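Local coordinates for probable benzoylformate decarboxylase (Rhodococcus jostii, PDB 7ORX), which belongs to the thiamine diphosphate-dependent enzymes and holds thiamine diphosphate together with a sodium ion in an assembly of four chains, at residues Leu456-Tyr461 and Val524-Asp529; Thr439-Ala444 and His488-Tyr493; Ala354-Ala359 and Ala501-Phe506. All coordinates share one frame; numbering follows the deposited sequence.

All three contacts belong to the region around the C-terminal parallel sheet, and interaction 1 alone touches the cofactor and the sodium ion. Interaction 3 lies close to it, with centres about 11 Å apart, and is tied to it directly: Asn-527 reaches Asp-357 (ND2 to OD1, 2.7 Å) and Leu-356 (N to O, 3.0 Å), both probable hydrogen bonds. Interaction 2 stands apart, its centre about 21 Å from that of interaction 1 and about 24 Å from that of interaction 3, yet helix 440-447 precedes strand 452-457, which ends in interaction 1. The Leu-356 side chain lies about 13 Å from this thiamine diphosphate, that of Trp-442 about 11 Å from another.

Interaction 1: residues Leu456-Tyr461 and Val524-Asp529; sequences LNNGTY and VRTNFD. With NA (sodium ion), chain J; TPP (thiamine diphosphate), chain I.
Leu-456 pairs with Val-524 and Asn-457 with Arg-525 as parallel bridges between neighbouring strands, closed by the bonds Asn-457 N to Val-524 O (3.0 Å) and Thr-526 N to Asn-457 O (3.1 Å). Just past the bridges Thr-526 lies against Leu-456 and Asn-458: its CG2 is 3.9 Å from Leu-456 CB, and its OG1 faces CB of Asn-458. Further on, Thr-460 CG2 meets the Phe-528 ring at CG and CD2, the two side chains crossing at about a right angle. Asn-457, with CG anti to its backbone N (chi1 -179°), turns back on its own chain, where OD1 accepts from Gly-459 N (2.9 Å) in an Asx turn, while ND2 is held by Glu-523. This turn carries the chain to the metal. Sodium is bound by the Asn-458 side chain, Thr-460 O (2.0 Å), two diphosphate oxygens, a water and Asp-431, the arrangement of the Gly-Asp-Gly to Asn-Asn motif of this family. Tyr-461 has CM4 of thiamine diphosphate over one ring face, and its OH bonds to Asn-26 of the second subunit. Strand pairing and the Asx turn thus set up protein oxygens, neutral apart from Asp-431, that hold sodium where it would offset part of the diphosphate's negative charge.

Interaction 2: residues Thr439-Ala444 and His488-Tyr493; sequences TALWSA and HLAEGY
Tyr-493 and Leu-441 are the main projections in this packing of helix 440-447 against helix 486-493 in the alpha/beta fold of the C-terminal cofactor-binding domain. The first helix is the connection of a beta-alpha-beta unit, between strands 425-430 and 452-457. The short axes approach to 8.8 Å and their directions differ by 51°, so the helices diverge from one meeting place, where the alpha carbons of Trp-442 and Tyr-493 are 4.7 Å apart. Tyr-493, at the C-terminal end of its segment, sets its CB 3.7 Å from Trp-442 N and sends its ring into the hollow formed by Thr-439 and Trp-442; its CG, anti to the carbonyl carbon (chi1 -77°), comes near Trp-442 N and CB. Thr-439 CA covers one ring face, near CE2, while Trp-442 CB comes in obliquely at CD1 (3.8 Å). Next to Trp-442, Leu-441 fills a second dip, at Ala-490, one turn before Tyr-493: its CD1 rests on Ala-490 CA at 4.0 Å, where the small side chain lets the leucine tip approach the backbone, and its CB touches Tyr-493 CB. Leu-521 of strand 520-525 lies beneath both Leu-441 and Ala-490. Trp-442 turns its indole to a second subunit, where NE1 bonds to Pro-482 O. Tyr-493 likewise bonds through OH to Asn-435 of that second subunit, and the same OH has Thr-439 CG2 beside it at 3.5 Å.

Interaction 3: residues Ala354-Ala359 and Ala501-Phe506; sequences AGLDPA and ATAEDF
Gly-355 and Ala-501 bring two loop backbones together, their alpha carbons 4.8 Å apart and the touching parts running 48° from each other. No conventional hydrogen bond joins the segments; instead Gly-355 CA points a hydrogen at Ala-501 O in a CA-H...O contact of 3.5 Å. Leu-356 supplies the main side-chain packing. Its CG lies beside the backbone N (chi1 -69°), and from there the two methyls reach the other segment: CD2 faces the peptide between Ala-501 and Thr-502, and CD1 meets Ala-503, 3.8 Å from its N and 4.2 Å from its CB. The leucine therefore packs mostly on backbone at the entry of helix 503-515. That entry is fixed by Thr-502 at the N-cap, whose OG1 accepts from Asp-505 N at 3.2 Å in a nearly straight bond (167°). Ala-501 follows strand 496-500, an outermost strand of the sheet within this chain, and helix 503-515 leads back to its neighbour, strand 520-525, in a beta-alpha-beta unit. Leu-356, just ahead of helix 358-368, also touches Val-524 of that strand; Leu-364 of the helix packs on both Ala-503 and Phe-506. The contact thus joins the loop before helix 358-368 to the start of helix 503-515.

Interaction 1: residues Leu456-Tyr461 and Val524-Asp529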
loop_
_atom_site.group_PDB
_atom_site.type_symbol
_atom_site.label_atom_id
_atom_site.label_comp_id
_atom_site.label_asym_id
_atom_site.label_seq_id
_atom_site.Cartn_x
_atom_site.Cartn_y
_atom_site.Cartn_z
ATOM N N LEU C 456 -21.081 -33.581 -3.887
ATOM C CA LEU C 456 -22.030 -33.913 -2.817
ATOM C C LEU C 456 -23.080 -32.824 -2.868
ATOM O O LEU C 456 -22.770 -31.718 -2.438
ATOM C CB LEU C 456 -21.347 -33.909 -1.460
ATOM C CG LEU C 456 -20.473 -35.118 -1.179
ATOM C CD1 LEU C 456 -19.184 -35.027 -1.933
ATOM C CD2 LEU C 456 -20.112 -35.209 0.284
ATOM N N ASN C 457 -24.237 -33.134 -3.449
ATOM C CA ASN C 457 -25.319 -32.161 -3.712
ATOM C C ASN C 457 -26.401 -32.299 -2.642
ATOM O O ASN C 457 -27.248 -33.205 -2.792
ATOM C CB ASN C 457 -25.934 -32.377 -5.093
ATOM C CG ASN C 457 -27.039 -31.379 -5.389
ATOM O OD1 ASN C 457 -27.505 -30.682 -4.491
ATOM N ND2 ASN C 457 -27.434 -31.279 -6.649
ATOM N N ASN C 458 -26.420 -31.407 -1.648
ATOM C CA ASN C 458 -27.483 -31.373 -0.620
ATOM C C ASN C 458 -28.410 -30.163 -0.845
ATOM O O ASN C 458 -29.245 -29.892 0.022
ATOM C CB ASN C 458 -26.915 -31.562 0.790
ATOM C CG ASN C 458 -25.900 -30.562 1.252
ATOM O OD1 ASN C 458 -25.693 -29.546 0.609
ATOM N ND2 ASN C 458 -25.268 -30.875 2.373
ATOM N N GLY C 459 -28.354 -29.524 -2.012
ATOM C CA GLY C 459 -29.281 -28.448 -2.426
ATOM C C GLY C 459 -29.072 -27.137 -1.675
ATOM O O GLY C 459 -29.873 -26.221 -1.891
ATOM N N THR C 460 -28.019 -27.035 -0.854
ATOM C CA THR C 460 -27.836 -25.978 0.172
ATOM C C THR C 460 -26.337 -25.666 0.400
ATOM O O THR C 460 -25.436 -26.491 0.042
ATOM C CB THR C 460 -28.559 -26.406 1.455
ATOM O OG1 THR C 460 -28.772 -25.279 2.305
ATOM C CG2 THR C 460 -27.811 -27.466 2.226
ATOM N N TYR C 461 -26.085 -24.496 0.989
ATOM C CA TYR C 461 -24.825 -24.141 1.690
ATOM C C TYR C 461 -24.920 -24.685 3.118
ATOM O O TYR C 461 -25.330 -23.961 4.028
ATOM C CB TYR C 461 -24.606 -22.623 1.662
ATOM C CG TYR C 461 -24.323 -22.006 0.312
ATOM C CD1 TYR C 461 -23.594 -22.665 -0.664
ATOM C CD2 TYR C 461 -24.731 -20.714 0.041
ATOM C CE1 TYR C 461 -23.302 -22.064 -1.876
ATOM C CE2 TYR C 461 -24.440 -20.097 -1.168
ATOM C CZ TYR C 461 -23.715 -20.772 -2.133
ATOM O OH TYR C 461 -23.391 -20.176 -3.324
ATOM N N VAL C 524 -23.779 -36.978 -6.533
ATOM C CA VAL C 524 -24.444 -37.786 -5.481
ATOM C C VAL C 524 -25.465 -36.871 -4.839
ATOM O O VAL C 524 -25.075 -35.797 -4.442
ATOM C CB VAL C 524 -23.454 -38.268 -4.412
ATOM C CG1 VAL C 524 -24.157 -39.031 -3.316
ATOM C CG2 VAL C 524 -22.346 -39.099 -5.021
ATOM N N ARG C 525 -26.709 -37.301 -4.720
ATOM C CA ARG C 525 -27.721 -36.610 -3.894
ATOM C C ARG C 525 -27.442 -36.998 -2.441
ATOM O O ARG C 525 -27.441 -38.209 -2.133
ATOM C CB ARG C 525 -29.133 -36.990 -4.352
ATOM C CG ARG C 525 -30.179 -35.979 -3.928
ATOM C CD ARG C 525 -31.093 -36.536 -2.858
ATOM N NE ARG C 525 -32.321 -37.115 -3.421
ATOM C CZ ARG C 525 -33.534 -36.544 -3.428
ATOM N NH1 ARG C 525 -33.716 -35.338 -2.912
ATOM N NH2 ARG C 525 -34.574 -37.190 -3.950
ATOM N N THR C 526 -27.185 -36.009 -1.584
ATOM C CA THR C 526 -26.833 -36.203 -0.150
ATOM C C THR C 526 -27.901 -35.573 0.743
ATOM O O THR C 526 -28.685 -34.724 0.228
ATOM C CB THR C 526 -25.451 -35.627 0.188
ATOM O OG1 THR C 526 -25.463 -34.235 -0.115
ATOM C CG2 THR C 526 -24.325 -36.321 -0.551
ATOM N N ASN C 527 -27.932 -35.981 2.017
ATOM C CA ASN C 527 -28.903 -35.501 3.038
ATOM C C ASN C 527 -28.209 -34.536 3.995
ATOM O O ASN C 527 -27.052 -34.845 4.520
ATOM C CB ASN C 527 -29.509 -36.627 3.877
ATOM C CG ASN C 527 -29.852 -37.842 3.047
ATOM O OD1 ASN C 527 -30.495 -37.729 1.991
ATOM N ND2 ASN C 527 -29.402 -38.993 3.514
ATOM N N PHE C 528 -28.896 -33.420 4.239
ATOM C CA PHE C 528 -28.484 -32.387 5.213
ATOM C C PHE C 528 -29.455 -32.477 6.391
ATOM O O PHE C 528 -30.675 -32.334 6.108
ATOM C CB PHE C 528 -28.413 -30.996 4.560
ATOM C CG PHE C 528 -27.897 -29.961 5.525
ATOM C CD1 PHE C 528 -26.608 -30.068 6.042
ATOM C CD2 PHE C 528 -28.723 -28.945 5.988
ATOM C CE1 PHE C 528 -26.145 -29.165 6.984
ATOM C CE2 PHE C 528 -28.258 -28.051 6.937
ATOM C CZ PHE C 528 -26.972 -28.161 7.435
ATOM N N ASP C 529 -28.929 -32.708 7.607
ATOM C CA ASP C 529 -29.665 -32.704 8.911
ATOM C C ASP C 529 -30.322 -31.338 9.200
ATOM O O ASP C 529 -29.591 -30.360 9.516
ATOM C CB ASP C 529 -28.756 -33.063 10.100
ATOM C CG ASP C 529 -28.281 -34.504 10.121
ATOM O OD1 ASP C 529 -27.156 -34.706 9.624
ATOM O OD2 ASP C 529 -29.036 -35.406 10.620
HETATM NA NA NA J . -24.299 -28.149 -0.151
HETATM N "N1'" TPP I . -17.351 -17.442 -0.718
HETATM C "C2'" TPP I . -16.119 -17.958 -0.798
HETATM C CM2 TPP I . -15.281 -17.599 -1.982
HETATM N "N3'" TPP I . -15.574 -18.766 0.110
HETATM C "C4'" TPP I . -16.315 -19.078 1.186
HETATM N "N4'" TPP I . -15.738 -19.886 2.086
HETATM C "C5'" TPP I . -17.634 -18.596 1.356
HETATM C "C6'" TPP I . -18.087 -17.758 0.355
HETATM C "C7'" TPP I . -18.506 -18.953 2.550
HETATM N N3 TPP I . -18.921 -20.377 2.584
HETATM C C2 TPP I . -18.430 -21.237 3.482
HETATM S S1 TPP I . -19.128 -22.799 3.371
HETATM C C5 TPP I . -20.120 -22.236 2.059
HETATM C C4 TPP I . -19.838 -20.956 1.705
HETATM C CM4 TPP I . -20.448 -20.208 0.555
HETATM C C6 TPP I . -21.191 -23.117 1.477
HETATM C C7 TPP I . -20.687 -24.064 0.428
HETATM O O7 TPP I . -21.077 -25.385 0.845
HETATM P PA TPP I . -21.111 -26.605 -0.184
HETATM O O1A TPP I . -20.003 -26.718 -1.178
HETATM O O2A TPP I . -22.489 -26.547 -0.754
HETATM O O3A TPP I . -20.953 -27.759 0.918
HETATM P PB TPP I . -21.900 -28.092 2.201
HETATM O O1B TPP I . -21.327 -29.317 2.896
HETATM O O2B TPP I . -21.918 -26.862 3.082
HETATM O O3B TPP I . -23.255 -28.366 1.583
HETATM O O HOH W 1 -23.140 -30.188 -0.473
#

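Interaction 2: residues Thr439-Ala444 and His488-Tyr493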
loop_
_atom_site.group_PDB
_atom_site.type_symbol
_atom_site.label_atom_id
_atom_site.label_comp_id
_atom_site.label_asym_id
_atom_site.label_seq_id
_atom_site.Cartn_x
_atom_site.Cartn_y
_atom_site.Cartn_z
ATOM N N THR C 439 -15.480 -24.205 -14.325
ATOM C CA THR C 439 -14.846 -24.131 -15.665
ATOM C C THR C 439 -13.575 -24.989 -15.707
ATOM O O THR C 439 -13.144 -25.250 -16.801
ATOM C CB THR C 439 -14.474 -22.695 -16.039
ATOM O OG1 THR C 439 -13.532 -22.266 -15.053
ATOM C CG2 THR C 439 -15.663 -21.764 -16.083
ATOM N N ALA C 440 -12.984 -25.397 -14.587
ATOM C CA ALA C 440 -11.807 -26.286 -14.606
ATOM C C ALA C 440 -12.180 -27.637 -15.194
ATOM O O ALA C 440 -11.258 -28.400 -15.562
ATOM C CB ALA C 440 -11.245 -26.470 -13.239
ATOM N N LEU C 441 -13.471 -27.949 -15.286
ATOM C CA LEU C 441 -13.901 -29.215 -15.914
ATOM C C LEU C 441 -13.508 -29.217 -17.389
ATOM O O LEU C 441 -13.101 -30.278 -17.891
ATOM C CB LEU C 441 -15.410 -29.366 -15.754
ATOM C CG LEU C 441 -15.887 -29.792 -14.377
ATOM C CD1 LEU C 441 -17.403 -29.882 -14.388
ATOM C CD2 LEU C 441 -15.250 -31.125 -13.979
ATOM N N TRP C 442 -13.636 -28.073 -18.061
ATOM C CA TRP C 442 -13.195 -27.888 -19.472
ATOM C C TRP C 442 -11.722 -28.271 -19.626
ATOM O O TRP C 442 -11.425 -29.057 -20.528
ATOM C CB TRP C 442 -13.404 -26.448 -19.908
ATOM C CG TRP C 442 -13.051 -26.220 -21.339
ATOM C CD1 TRP C 442 -13.865 -26.433 -22.416
ATOM C CD2 TRP C 442 -11.808 -25.722 -21.851
ATOM N NE1 TRP C 442 -13.206 -26.101 -23.566
ATOM C CE2 TRP C 442 -11.948 -25.640 -23.247
ATOM C CE3 TRP C 442 -10.603 -25.345 -21.281
ATOM C CZ2 TRP C 442 -10.917 -25.203 -24.074
ATOM C CZ3 TRP C 442 -9.583 -24.896 -22.100
ATOM C CH2 TRP C 442 -9.743 -24.834 -23.476
ATOM N N SER C 443 -10.861 -27.783 -18.738
ATOM C CA SER C 443 -9.415 -28.081 -18.769
ATOM C C SER C 443 -9.213 -29.588 -18.653
ATOM O O SER C 443 -8.487 -30.152 -19.454
ATOM C CB SER C 443 -8.690 -27.297 -17.727
ATOM O OG SER C 443 -8.808 -25.908 -18.026
ATOM N N ALA C 444 -9.908 -30.248 -17.756
ATOM C CA ALA C 444 -9.818 -31.719 -17.600
ATOM C C ALA C 444 -10.208 -32.413 -18.901
ATOM O O ALA C 444 -9.560 -33.424 -19.295
ATOM C CB ALA C 444 -10.702 -32.126 -16.457
ATOM N N HIS C 488 -25.502 -31.755 -16.427
ATOM C CA HIS C 488 -25.639 -30.783 -17.541
ATOM C C HIS C 488 -24.397 -29.891 -17.570
ATOM O O HIS C 488 -23.901 -29.610 -18.665
ATOM C CB HIS C 488 -26.939 -29.957 -17.422
ATOM C CG HIS C 488 -28.111 -30.578 -18.094
ATOM N ND1 HIS C 488 -28.029 -31.018 -19.401
ATOM C CD2 HIS C 488 -29.380 -30.816 -17.673
ATOM C CE1 HIS C 488 -29.206 -31.532 -19.757
ATOM N NE2 HIS C 488 -30.040 -31.451 -18.692
ATOM N N LEU C 489 -23.898 -29.466 -16.416
ATOM C CA LEU C 489 -22.707 -28.589 -16.390
ATOM C C LEU C 489 -21.501 -29.374 -16.897
ATOM O O LEU C 489 -20.830 -28.876 -17.793
ATOM C CB LEU C 489 -22.497 -28.053 -14.982
ATOM C CG LEU C 489 -23.536 -27.040 -14.505
ATOM C CD1 LEU C 489 -23.015 -26.340 -13.259
ATOM C CD2 LEU C 489 -23.831 -25.987 -15.553
ATOM N N ALA C 490 -21.289 -30.586 -16.409
ATOM C CA ALA C 490 -20.177 -31.461 -16.852
ATOM C C ALA C 490 -20.218 -31.637 -18.368
ATOM O O ALA C 490 -19.193 -31.509 -19.017
ATOM C CB ALA C 490 -20.239 -32.798 -16.158
ATOM N N GLU C 491 -21.382 -31.943 -18.925
ATOM C CA GLU C 491 -21.498 -32.291 -20.362
ATOM C C GLU C 491 -21.321 -30.992 -21.134
ATOM O O GLU C 491 -20.704 -31.020 -22.204
ATOM C CB GLU C 491 -22.783 -33.065 -20.646
ATOM C CG GLU C 491 -22.767 -34.485 -20.039
ATOM C CD GLU C 491 -24.040 -35.328 -20.263
ATOM O OE1 GLU C 491 -23.978 -36.604 -20.082
ATOM O OE2 GLU C 491 -25.103 -34.735 -20.667
ATOM N N GLY C 492 -21.747 -29.880 -20.548
ATOM C CA GLY C 492 -21.489 -28.534 -21.096
ATOM C C GLY C 492 -20.018 -28.269 -21.323
ATOM O O GLY C 492 -19.715 -27.566 -22.269
ATOM N N TYR C 493 -19.141 -28.810 -20.481
ATOM C CA TYR C 493 -17.677 -28.589 -20.560
ATOM C C TYR C 493 -16.982 -29.824 -21.130
ATOM O O TYR C 493 -15.792 -29.770 -21.345
ATOM C CB TYR C 493 -17.155 -28.105 -19.208
ATOM C CG TYR C 493 -17.449 -26.644 -18.934
ATOM C CD1 TYR C 493 -17.169 -25.680 -19.877
ATOM C CD2 TYR C 493 -18.015 -26.209 -17.749
ATOM C CE1 TYR C 493 -17.431 -24.339 -19.655
ATOM C CE2 TYR C 493 -18.267 -24.864 -17.502
ATOM C CZ TYR C 493 -17.973 -23.917 -18.466
ATOM O OH TYR C 493 -18.202 -22.575 -18.332
#

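Interaction 3: residues Ala354-Ala359 and Ala501-Phe506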
loop_
_atom_site.group_PDB
_atom_site.type_symbol
_atom_site.label_atom_id
_atom_site.label_comp_id
_atom_site.label_asym_id
_atom_site.label_seq_id
_atom_site.Cartn_x
_atom_site.Cartn_y
_atom_site.Cartn_z
ATOM N N ALA C 354 -33.802 -39.548 1.253
ATOM C CA ALA C 354 -33.961 -39.727 -0.207
ATOM C C ALA C 354 -32.597 -40.016 -0.866
ATOM O O ALA C 354 -32.604 -40.614 -1.968
ATOM C CB ALA C 354 -34.643 -38.518 -0.805
ATOM N N GLY C 355 -31.475 -39.619 -0.235
ATOM C CA GLY C 355 -30.108 -39.797 -0.774
ATOM C C GLY C 355 -29.171 -40.484 0.214
ATOM O O GLY C 355 -29.660 -41.231 1.094
ATOM N N LEU C 356 -27.863 -40.240 0.063
ATOM C CA LEU C 356 -26.777 -40.805 0.906
ATOM C C LEU C 356 -26.460 -39.819 2.047
ATOM O O LEU C 356 -26.465 -38.614 1.821
ATOM C CB LEU C 356 -25.520 -40.999 0.056
ATOM C CG LEU C 356 -25.493 -42.071 -1.030
ATOM C CD1 LEU C 356 -24.943 -43.372 -0.514
ATOM C CD2 LEU C 356 -26.827 -42.282 -1.672
ATOM N N ASP C 357 -26.151 -40.318 3.236
ATOM C CA ASP C 357 -25.497 -39.524 4.309
ATOM C C ASP C 357 -24.028 -39.464 3.958
ATOM O O ASP C 357 -23.469 -40.424 3.438
ATOM C CB ASP C 357 -25.663 -40.118 5.710
ATOM C CG ASP C 357 -26.929 -39.655 6.422
ATOM O OD1 ASP C 357 -27.988 -39.503 5.737
ATOM O OD2 ASP C 357 -26.854 -39.425 7.654
ATOM N N PRO C 358 -23.381 -38.301 4.149
ATOM C CA PRO C 358 -21.948 -38.197 3.862
ATOM C C PRO C 358 -21.124 -39.335 4.494
ATOM O O PRO C 358 -20.272 -39.840 3.831
ATOM C CB PRO C 358 -21.630 -36.805 4.417
ATOM C CG PRO C 358 -22.886 -36.035 4.096
ATOM C CD PRO C 358 -24.000 -37.009 4.496
ATOM N N ALA C 359 -21.417 -39.752 5.722
ATOM C CA ALA C 359 -20.664 -40.831 6.412
ATOM C C ALA C 359 -20.750 -42.117 5.588
ATOM O O ALA C 359 -19.768 -42.813 5.499
ATOM C CB ALA C 359 -21.160 -41.031 7.823
ATOM N N ALA C 501 -28.215 -41.655 -6.417
ATOM C CA ALA C 501 -28.889 -41.303 -5.146
ATOM C C ALA C 501 -28.936 -42.501 -4.192
ATOM O O ALA C 501 -29.467 -42.339 -3.085
ATOM C CB ALA C 501 -30.275 -40.777 -5.459
ATOM N N THR C 502 -28.408 -43.661 -4.581
ATOM C CA THR C 502 -28.344 -44.853 -3.697
ATOM C C THR C 502 -26.922 -45.399 -3.694
ATOM O O THR C 502 -26.214 -45.165 -4.646
ATOM C CB THR C 502 -29.300 -45.958 -4.153
ATOM O OG1 THR C 502 -28.662 -46.529 -5.296
ATOM C CG2 THR C 502 -30.691 -45.461 -4.486
ATOM N N ALA C 503 -26.578 -46.119 -2.639
ATOM C CA ALA C 503 -25.299 -46.808 -2.425
ATOM C C ALA C 503 -25.021 -47.743 -3.599
ATOM O O ALA C 503 -23.881 -47.743 -4.064
ATOM C CB ALA C 503 -25.339 -47.556 -1.121
ATOM N N GLU C 504 -26.001 -48.513 -4.073
ATOM C CA GLU C 504 -25.770 -49.546 -5.130
ATOM C C GLU C 504 -25.321 -48.790 -6.391
ATOM O O GLU C 504 -24.284 -49.176 -6.956
ATOM C CB GLU C 504 -27.004 -50.454 -5.279
ATOM C CG GLU C 504 -27.004 -51.479 -6.430
ATOM C CD GLU C 504 -28.355 -51.727 -7.156
ATOM O OE1 GLU C 504 -29.436 -51.322 -6.624
ATOM O OE2 GLU C 504 -28.373 -52.351 -8.266
ATOM N N ASP C 505 -26.054 -47.735 -6.776
ATOM C CA ASP C 505 -25.788 -46.945 -8.012
ATOM C C ASP C 505 -24.464 -46.189 -7.873
ATOM O O ASP C 505 -23.776 -46.010 -8.878
ATOM C CB ASP C 505 -26.768 -45.801 -8.294
ATOM C CG ASP C 505 -28.251 -46.107 -8.430
ATOM O OD1 ASP C 505 -28.607 -47.188 -8.980
ATOM O OD2 ASP C 505 -29.047 -45.201 -8.022
ATOM N N PHE C 506 -24.185 -45.657 -6.692
ATOM C CA PHE C 506 -22.913 -44.965 -6.436
ATOM C C PHE C 506 -21.763 -45.961 -6.609
ATOM O O PHE C 506 -20.832 -45.631 -7.352
ATOM C CB PHE C 506 -22.810 -44.338 -5.050
ATOM C CG PHE C 506 -21.436 -43.767 -4.873
ATOM C CD1 PHE C 506 -21.082 -42.602 -5.522
ATOM C CD2 PHE C 506 -20.465 -44.461 -4.173
ATOM C CE1 PHE C 506 -19.783 -42.121 -5.442
ATOM C CE2 PHE C 506 -19.165 -43.969 -4.085
ATOM C CZ PHE C 506 -18.819 -42.804 -4.729
#